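Local coordinates for putative cell invasion protein with MAC/Perforin domain (Bacteroides thetaiotaomicron VPI-5482, PDB 3KK7) that is of unknown function but carries a membrane-attack complex/perforin (MACPF) domain and may take part in cell invasion, at residues A[270-281]-A[313-324]; A[154-162]-A[239-247]. All coordinates share one frame; numbering follows the deposited sequence.

Followed from the N terminus, the chain first enters contact 2 at 154-162, a turn and the first residues of strand 157-173 in the bent MACPF sheet. It then passes through helices and two more strands of that sheet and closes a loop of 76 residues with 239-247 of helix 236-249. Only after this does contact 1 open, at 270-281, to close a shorter loop of 31 residues with 313-324. The two loops are therefore in series and neither nest nor cross. Helix 236-249 leads into strand 251-254, the neighbour of 271-274, so contact 2 ties this inserted region to the main sheet. Contact 1 ties it to the chain beyond strand 288-298, whose short strand 318-319 completes the small side sheet.

Contact 1 (A[270-281]-A[313-324]); sequences GNLSIGTKRENS and ITNYSIDLTPWL
Leu272 and Ile274 pair with the backbone of 318-320 along one side of a small antiparallel sheet in the MACPF domain, where 271-274 is the middle strand between 251-254 and 318-319. Ile274 and Ile318 form the hydrogen-bonded pair, with Ile274 N donating to Ile318 O (3.1 Å) and Ile318 N returning a bond to Ile274 O. Both side chains run out from the same face, Ile274 CG2 resting against Ile318 CB. Beyond the non-hydrogen-bonded pair Ser273-Asp319, Leu320 N reaches Leu272 O at 2.7 Å, just where the second strand gives way to helix 321-326. The Leu272 side chain fills the angle between strand and helix. Leu272 CB meets Leu324 CD2 at 4.1 Å and its CG packs on Leu320 CB. With CG anti to the backbone N (chi1 179°), Leu272 CD2 ends between Leu320 CB and the edge of the Trp323 ring, 3.9 Å from Trp323 CZ3 and near the ring plane; Trp253 of strand 251-254 also touches Leu272. At the far end, Thr276 N donates to Ile313 O, and Thr276 OG1 and Ser281 OG are hydrogen-bonded to each other beside Thr314 CG2. At the helix start, Thr321 OG1 works in both directions, accepting from Leu272 N at 3.1 Å while donating to the syn side of Asp319 OD1 at 2.7 Å.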
loop_
_atom_site.group_PDB
_atom_site.type_symbol
_atom_site.label_atom_id
_atom_site.label_comp_id
_atom_site.label_asym_id
_atom_site.label_seq_id
_atom_site.Cartn_x
_atom_site.Cartn_y
_atom_site.Cartn_z
ATOM N N GLY A 270 36.493 18.105 -2.932
ATOM C CA GLY A 270 35.923 18.331 -1.599
ATOM C C GLY A 270 36.258 17.227 -0.595
ATOM O O GLY A 270 36.528 16.092 -0.989
ATOM N N ASN A 271 36.263 17.562 0.697
ATOM C CA ASN A 271 36.547 16.604 1.764
ATOM C C ASN A 271 35.299 16.418 2.581
ATOM O O ASN A 271 34.612 17.385 2.887
ATOM C CB ASN A 271 37.667 17.105 2.682
ATOM C CG ASN A 271 39.038 16.531 2.318
ATOM O OD1 ASN A 271 39.610 15.744 3.094
ATOM N ND2 ASN A 271 39.575 16.922 1.158
ATOM N N LEU A 272 34.994 15.177 2.928
ATOM C CA LEU A 272 33.801 14.878 3.718
ATOM C C LEU A 272 34.130 13.928 4.885
ATOM O O LEU A 272 34.758 12.876 4.704
ATOM C CB LEU A 272 32.692 14.295 2.823
ATOM C CG LEU A 272 31.384 13.907 3.526
ATOM C CD1 LEU A 272 30.717 15.150 4.061
ATOM C CD2 LEU A 272 30.452 13.134 2.607
ATOM N N SER A 273 33.703 14.295 6.081
ATOM C CA SER A 273 33.914 13.421 7.222
ATOM C C SER A 273 32.846 13.645 8.233
ATOM O O SER A 273 32.304 14.747 8.333
ATOM C CB SER A 273 35.267 13.672 7.870
ATOM O OG SER A 273 35.337 14.976 8.410
ATOM N N ILE A 274 32.552 12.585 8.977
ATOM C CA ILE A 274 31.594 12.637 10.085
ATOM C C ILE A 274 32.364 12.306 11.367
ATOM O O ILE A 274 33.334 11.545 11.322
ATOM C CB ILE A 274 30.440 11.667 9.853
ATOM C CG1 ILE A 274 29.354 11.848 10.888
ATOM C CG2 ILE A 274 30.936 10.234 9.865
ATOM C CD1 ILE A 274 28.104 11.016 10.552
ATOM N N GLY A 275 31.935 12.891 12.486
ATOM C CA GLY A 275 32.614 12.755 13.776
ATOM C C GLY A 275 33.167 14.102 14.204
ATOM O O GLY A 275 33.467 14.940 13.367
ATOM N N THR A 276 33.275 14.336 15.503
ATOM C CA THR A 276 33.876 15.563 16.008
ATOM C C THR A 276 35.293 15.252 16.496
ATOM O O THR A 276 35.659 14.088 16.679
ATOM C CB THR A 276 33.061 16.120 17.181
ATOM O OG1 THR A 276 32.920 15.106 18.175
ATOM C CG2 THR A 276 31.699 16.523 16.744
ATOM N N LYS A 277 36.100 16.286 16.683
ATOM C CA LYS A 277 37.341 16.149 17.435
ATOM C C LYS A 277 37.510 17.424 18.216
ATOM O O LYS A 277 36.710 18.358 18.084
ATOM C CB LYS A 277 38.556 15.906 16.528
ATOM N N ARG A 278 38.525 17.434 19.059
ATOM C CA ARG A 278 38.980 18.638 19.751
ATOM C C ARG A 278 37.850 19.655 20.114
ATOM O O ARG A 278 36.953 19.321 20.886
ATOM C CB ARG A 278 40.132 19.285 18.938
ATOM N N GLU A 279 37.898 20.870 19.543
ATOM C CA GLU A 279 37.010 21.987 19.947
ATOM C C GLU A 279 35.551 21.611 19.798
ATOM O O GLU A 279 34.751 21.798 20.735
ATOM C CB GLU A 279 37.316 23.249 19.135
ATOM N N ASN A 280 35.213 21.022 18.652
ATOM C CA ASN A 280 33.834 20.572 18.429
ATOM C C ASN A 280 33.311 19.531 19.425
ATOM O O ASN A 280 32.087 19.384 19.569
ATOM C CB ASN A 280 33.623 20.065 16.994
ATOM C CG ASN A 280 33.453 21.197 15.999
ATOM O OD1 ASN A 280 34.267 22.103 15.942
ATOM N ND2 ASN A 280 32.401 21.145 15.220
ATOM N N SER A 281 34.201 18.808 20.105
ATOM C CA SER A 281 33.750 17.760 21.016
ATOM C C SER A 281 33.138 18.340 22.280
ATOM O O SER A 281 32.146 17.825 22.782
ATOM C CB SER A 281 34.862 16.754 21.306
ATOM O OG SER A 281 34.997 15.883 20.178
ATOM N N ILE A 313 30.391 9.721 18.924
ATOM C CA ILE A 313 30.695 10.820 18.002
ATOM C C ILE A 313 32.036 11.506 18.277
ATOM O O ILE A 313 32.714 11.953 17.339
ATOM C CB ILE A 313 29.539 11.865 17.996
ATOM C CG1 ILE A 313 29.582 12.742 16.738
ATOM C CG2 ILE A 313 29.552 12.699 19.269
ATOM C CD1 ILE A 313 29.274 12.018 15.461
ATOM N N THR A 314 32.428 11.567 19.545
ATOM C CA THR A 314 33.678 12.203 19.926
ATOM C C THR A 314 34.886 11.250 19.882
ATOM O O THR A 314 36.016 11.694 20.005
ATOM C CB THR A 314 33.593 12.720 21.350
ATOM O OG1 THR A 314 33.571 11.609 22.254
ATOM C CG2 THR A 314 32.340 13.547 21.552
ATOM N N ASN A 315 34.650 9.949 19.741
ATOM C CA ASN A 315 35.722 8.966 19.781
ATOM C C ASN A 315 36.113 8.478 18.401
ATOM O O ASN A 315 37.286 8.205 18.155
ATOM C CB ASN A 315 35.312 7.769 20.636
ATOM C CG ASN A 315 36.484 6.821 20.935
ATOM O OD1 ASN A 315 37.555 7.239 21.441
ATOM N ND2 ASN A 315 36.266 5.527 20.664
ATOM N N TYR A 316 35.150 8.348 17.493
ATOM C CA TYR A 316 35.474 7.771 16.209
ATOM C C TYR A 316 34.937 8.579 15.048
ATOM O O TYR A 316 33.743 8.872 14.965
ATOM C CB TYR A 316 34.997 6.328 16.155
ATOM C CG TYR A 316 35.472 5.595 14.927
ATOM C CD1 TYR A 316 36.843 5.308 14.743
ATOM C CD2 TYR A 316 34.570 5.188 13.943
ATOM C CE1 TYR A 316 37.295 4.627 13.609
ATOM C CE2 TYR A 316 35.008 4.530 12.801
ATOM C CZ TYR A 316 36.373 4.248 12.641
ATOM O OH TYR A 316 36.805 3.597 11.512
ATOM N N SER A 317 35.851 8.930 14.149
ATOM C CA SER A 317 35.551 9.705 12.959
ATOM C C SER A 317 35.820 8.879 11.735
ATOM O O SER A 317 36.780 8.112 11.706
ATOM C CB SER A 317 36.434 10.948 12.902
ATOM O OG SER A 317 36.089 11.805 13.972
ATOM N N ILE A 318 34.978 9.072 10.726
ATOM C CA ILE A 318 35.080 8.384 9.469
ATOM C C ILE A 318 35.276 9.390 8.354
ATOM O O ILE A 318 34.509 10.344 8.254
ATOM C CB ILE A 318 33.802 7.645 9.157
ATOM C CG1 ILE A 318 33.373 6.781 10.352
ATOM C CG2 ILE A 318 33.992 6.820 7.883
ATOM C CD1 ILE A 318 32.006 6.072 10.145
ATOM N N ASP A 319 36.286 9.153 7.516
ATOM C CA ASP A 319 36.579 9.965 6.337
ATOM C C ASP A 319 35.768 9.414 5.167
ATOM O O ASP A 319 36.000 8.280 4.750
ATOM C CB ASP A 319 38.089 9.885 6.021
ATOM C CG ASP A 319 38.517 10.746 4.824
ATOM O OD1 ASP A 319 37.915 11.819 4.566
ATOM O OD2 ASP A 319 39.493 10.345 4.152
ATOM N N LEU A 320 34.815 10.193 4.651
ATOM C CA LEU A 320 34.076 9.772 3.472
ATOM C C LEU A 320 34.651 10.389 2.181
ATOM O O LEU A 320 34.012 10.326 1.119
ATOM C CB LEU A 320 32.583 10.084 3.618
ATOM C CG LEU A 320 31.886 9.316 4.752
ATOM C CD1 LEU A 320 30.500 9.899 5.042
ATOM C CD2 LEU A 320 31.830 7.838 4.439
ATOM N N THR A 321 35.858 10.954 2.243
ATOM C CA THR A 321 36.385 11.648 1.081
ATOM C C THR A 321 36.487 10.727 -0.142
ATOM O O THR A 321 35.974 11.081 -1.183
ATOM C CB THR A 321 37.692 12.408 1.383
ATOM O OG1 THR A 321 37.433 13.360 2.423
ATOM C CG2 THR A 321 38.200 13.148 0.142
ATOM N N PRO A 322 37.079 9.525 -0.007
ATOM C CA PRO A 322 37.124 8.608 -1.159
ATOM C C PRO A 322 35.746 8.300 -1.713
ATOM O O PRO A 322 35.565 8.275 -2.938
ATOM C CB PRO A 322 37.763 7.339 -0.591
ATOM C CG PRO A 322 38.561 7.826 0.572
ATOM C CD PRO A 322 37.723 8.930 1.172
ATOM N N TRP A 323 34.783 8.060 -0.825
ATOM C CA TRP A 323 33.423 7.796 -1.272
ATOM C C TRP A 323 32.823 9.005 -2.030
ATOM O O TRP A 323 32.189 8.843 -3.080
ATOM C CB TRP A 323 32.526 7.397 -0.101
ATOM C CG TRP A 323 31.132 7.316 -0.486
ATOM C CD1 TRP A 323 30.499 6.264 -1.092
ATOM C CD2 TRP A 323 30.153 8.337 -0.327
ATOM N NE1 TRP A 323 29.174 6.575 -1.306
ATOM C CE2 TRP A 323 28.941 7.841 -0.838
ATOM C CE3 TRP A 323 30.178 9.608 0.224
ATOM C CZ2 TRP A 323 27.775 8.585 -0.834
ATOM C CZ3 TRP A 323 29.027 10.343 0.233
ATOM C CH2 TRP A 323 27.833 9.830 -0.291
ATOM N N LEU A 324 33.037 10.208 -1.512
ATOM C CA LEU A 324 32.485 11.383 -2.145
ATOM C C LEU A 324 33.032 11.485 -3.557
ATOM O O LEU A 324 32.283 11.704 -4.501
ATOM C CB LEU A 324 32.822 12.643 -1.349
ATOM C CG LEU A 324 32.260 13.956 -1.910
ATOM C CD1 LEU A 324 30.746 13.963 -1.832
ATOM C CD2 LEU A 324 32.842 15.141 -1.164
#

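Contact 2 (A[154-162]-A[239-247]); sequences SEKVVHGEL and KEKDMDVAI
This is a buried packing of a helix on the main sheet of the MACPF fold, where Val158, Gly160 and Leu162 of strand 157-173 meet Lys239, Met243 and Ile247 of helix 236-249. The helix belongs to the insertion between strands 220-230 and 288-298, a position that probably corresponds to one of the segments that refold into membrane hairpins in pore-forming relatives. The axes of 157-162 and 239-247 approach to 8.3 Å, crossing at -39°. Met243, present as selenomethionine, is bent at chi2 and chi3, which lays Met243 CE over Val158, 3.6 Å from Val158 CG1 and against the carbonyl O. Its CG and SE cover Gly160, where the lack of a side chain lets the helix come close: Gly160 CA is 3.9 Å from Ile247 CD1. Further along, Leu162 CD1 makes an apolar contact with Ile247 CG2 (4.0 Å), the two side chains running in opposite directions. At the other end Lys239, bent at chi3 (-65°), carries its ammonium group to the turn before the strand. Lys239 NZ bonds to Val157 O at 2.6 Å, and from above the carbonyl plane to Glu155 O at 2.7 Å. An alanine in its place would probably leave these two carbonyls without their shared donor and the turn less firmly tied to the helix. Nearer the backbone, Lys239 CB packs on Val158 CB at 3.8 Å.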
loop_
_atom_site.group_PDB
_atom_site.type_symbol
_atom_site.label_atom_id
_atom_site.label_comp_id
_atom_site.label_asym_id
_atom_site.label_seq_id
_atom_site.Cartn_x
_atom_site.Cartn_y
_atom_site.Cartn_z
ATOM N N SER A 154 13.898 7.287 28.767
ATOM C CA SER A 154 13.401 7.931 27.559
ATOM C C SER A 154 13.233 9.473 27.680
ATOM O O SER A 154 13.301 10.178 26.680
ATOM C CB SER A 154 12.076 7.281 27.109
ATOM O OG SER A 154 10.995 7.728 27.913
ATOM N N GLU A 155 13.008 9.987 28.885
ATOM C CA GLU A 155 12.884 11.436 29.099
ATOM C C GLU A 155 14.086 12.198 28.635
ATOM O O GLU A 155 13.957 13.331 28.199
ATOM C CB GLU A 155 12.721 11.750 30.570
ATOM C CG GLU A 155 11.403 11.334 31.142
ATOM C CD GLU A 155 10.554 12.517 31.504
ATOM O OE1 GLU A 155 9.941 13.090 30.559
ATOM O OE2 GLU A 155 10.511 12.860 32.730
ATOM N N LYS A 156 15.254 11.596 28.779
ATOM C CA LYS A 156 16.498 12.224 28.374
ATOM C C LYS A 156 16.902 11.942 26.928
ATOM O O LYS A 156 17.829 12.560 26.415
ATOM C CB LYS A 156 17.634 11.772 29.302
ATOM C CG LYS A 156 17.374 12.013 30.786
ATOM C CD LYS A 156 18.620 11.868 31.646
ATOM C CE LYS A 156 18.297 12.157 33.132
ATOM N NZ LYS A 156 17.584 10.992 33.759
ATOM N N VAL A 157 16.211 11.023 26.280
ATOM C CA VAL A 157 16.567 10.586 24.950
ATOM C C VAL A 157 16.137 11.577 23.873
ATOM O O VAL A 157 15.024 12.104 23.913
ATOM C CB VAL A 157 15.932 9.189 24.663
ATOM C CG1 VAL A 157 15.951 8.841 23.191
ATOM C CG2 VAL A 157 16.646 8.127 25.496
ATOM N N VAL A 158 17.037 11.854 22.933
ATOM C CA VAL A 158 16.680 12.555 21.704
ATOM C C VAL A 158 17.384 11.890 20.522
ATOM O O VAL A 158 18.499 11.374 20.664
ATOM C CB VAL A 158 16.945 14.076 21.775
ATOM C CG1 VAL A 158 18.400 14.382 22.007
ATOM C CG2 VAL A 158 16.458 14.764 20.532
ATOM N N HIS A 159 16.707 11.876 19.370
ATOM C CA HIS A 159 17.223 11.248 18.147
ATOM C C HIS A 159 17.584 12.260 17.080
ATOM O O HIS A 159 17.062 13.367 17.062
ATOM C CB HIS A 159 16.208 10.284 17.578
ATOM C CG HIS A 159 15.624 9.381 18.606
ATOM N ND1 HIS A 159 16.232 8.209 18.986
ATOM C CD2 HIS A 159 14.504 9.493 19.358
ATOM C CE1 HIS A 159 15.511 7.639 19.939
ATOM N NE2 HIS A 159 14.458 8.396 20.180
ATOM N N GLY A 160 18.481 11.854 16.188
ATOM C CA GLY A 160 18.988 12.728 15.118
ATOM C C GLY A 160 19.141 11.964 13.815
ATOM O O GLY A 160 19.376 10.771 13.832
ATOM N N GLU A 161 18.961 12.661 12.695
ATOM C CA GLU A 161 19.237 12.104 11.367
ATOM C C GLU A 161 19.928 13.154 10.525
ATOM O O GLU A 161 19.594 14.341 10.606
ATOM C CB GLU A 161 17.967 11.626 10.678
ATOM C CG GLU A 161 18.228 10.911 9.350
ATOM C CD GLU A 161 16.972 10.531 8.603
ATOM O OE1 GLU A 161 15.871 10.682 9.141
ATOM O OE2 GLU A 161 17.089 10.076 7.462
ATOM N N LEU A 162 20.922 12.734 9.752
ATOM C CA LEU A 162 21.615 13.640 8.830
ATOM C C LEU A 162 21.526 13.036 7.449
ATOM O O LEU A 162 21.546 11.808 7.315
ATOM C CB LEU A 162 23.089 13.850 9.243
ATOM C CG LEU A 162 24.063 14.697 8.405
ATOM C CD1 LEU A 162 23.594 16.140 8.266
ATOM C CD2 LEU A 162 25.507 14.685 8.986
ATOM N N LYS A 239 15.856 19.534 23.910
ATOM C CA LYS A 239 16.680 18.412 23.479
ATOM C C LYS A 239 16.895 18.485 21.975
ATOM O O LYS A 239 17.985 18.234 21.499
ATOM C CB LYS A 239 16.060 17.069 23.861
ATOM C CG LYS A 239 15.901 16.817 25.364
ATOM C CD LYS A 239 15.463 15.358 25.685
ATOM C CE LYS A 239 14.040 14.975 25.168
ATOM N NZ LYS A 239 13.566 13.574 25.552
ATOM N N GLU A 240 15.854 18.862 21.239
ATOM C CA GLU A 240 15.951 18.985 19.771
ATOM C C GLU A 240 16.938 20.088 19.355
ATOM O O GLU A 240 17.721 19.872 18.437
ATOM C CB GLU A 240 14.562 19.132 19.129
ATOM C CG GLU A 240 13.796 17.775 19.152
ATOM C CD GLU A 240 12.347 17.853 18.723
ATOM O OE1 GLU A 240 11.986 18.837 18.085
ATOM O OE2 GLU A 240 11.559 16.935 19.025
ATOM N N LYS A 241 16.945 21.226 20.068
ATOM C CA LYS A 241 17.905 22.290 19.801
ATOM C C LYS A 241 19.312 21.786 20.156
ATOM O O LYS A 241 20.267 22.055 19.421
ATOM C CB LYS A 241 17.549 23.592 20.546
ATOM C CG LYS A 241 18.334 24.847 20.094
ATOM N N ASP A 242 19.443 21.021 21.237
ATOM C CA ASP A 242 20.743 20.438 21.554
ATOM C C ASP A 242 21.215 19.497 20.439
ATOM O O ASP A 242 22.361 19.524 20.020
ATOM C CB ASP A 242 20.726 19.705 22.897
ATOM C CG ASP A 242 20.596 20.658 24.100
ATOM O OD1 ASP A 242 20.728 21.886 23.923
ATOM O OD2 ASP A 242 20.369 20.181 25.233
HETATM N N MSE A 243 20.318 18.681 19.922
HETATM C CA MSE A 243 20.693 17.735 18.864
HETATM C C MSE A 243 20.985 18.493 17.553
HETATM O O MSE A 243 21.993 18.212 16.878
HETATM C CB MSE A 243 19.599 16.672 18.705
HETATM C CG MSE A 243 19.822 15.682 17.559
HETATM SE SE MSE A 243 21.323 14.490 17.809
HETATM C CE MSE A 243 20.593 13.407 19.278
ATOM N N ASP A 244 20.113 19.452 17.214
ATOM C CA ASP A 244 20.346 20.357 16.090
ATOM C C ASP A 244 21.791 20.911 16.108
ATOM O O ASP A 244 22.456 20.957 15.076
ATOM C CB ASP A 244 19.361 21.550 16.129
ATOM C CG ASP A 244 17.940 21.193 15.719
ATOM O OD1 ASP A 244 17.646 20.070 15.244
ATOM O OD2 ASP A 244 17.085 22.068 15.879
ATOM N N VAL A 245 22.270 21.321 17.279
ATOM C CA VAL A 245 23.614 21.904 17.415
ATOM C C VAL A 245 24.656 20.821 17.276
ATOM O O VAL A 245 25.697 21.036 16.636
ATOM C CB VAL A 245 23.810 22.583 18.792
ATOM C CG1 VAL A 245 25.242 23.119 18.963
ATOM C CG2 VAL A 245 22.780 23.712 18.994
ATOM N N ALA A 246 24.377 19.651 17.856
ATOM C CA ALA A 246 25.347 18.570 17.844
ATOM C C ALA A 246 25.547 18.039 16.433
ATOM O O ALA A 246 26.676 17.940 15.943
ATOM C CB ALA A 246 24.934 17.473 18.763
ATOM N N ILE A 247 24.448 17.702 15.770
ATOM C CA ILE A 247 24.528 17.228 14.387
ATOM C C ILE A 247 25.376 18.176 13.566
ATOM O O ILE A 247 26.300 17.766 12.888
ATOM C CB ILE A 247 23.151 17.122 13.709
ATOM C CG1 ILE A 247 22.379 15.921 14.280
ATOM C CG2 ILE A 247 23.338 16.974 12.169
ATOM C CD1 ILE A 247 20.904 15.813 13.780
#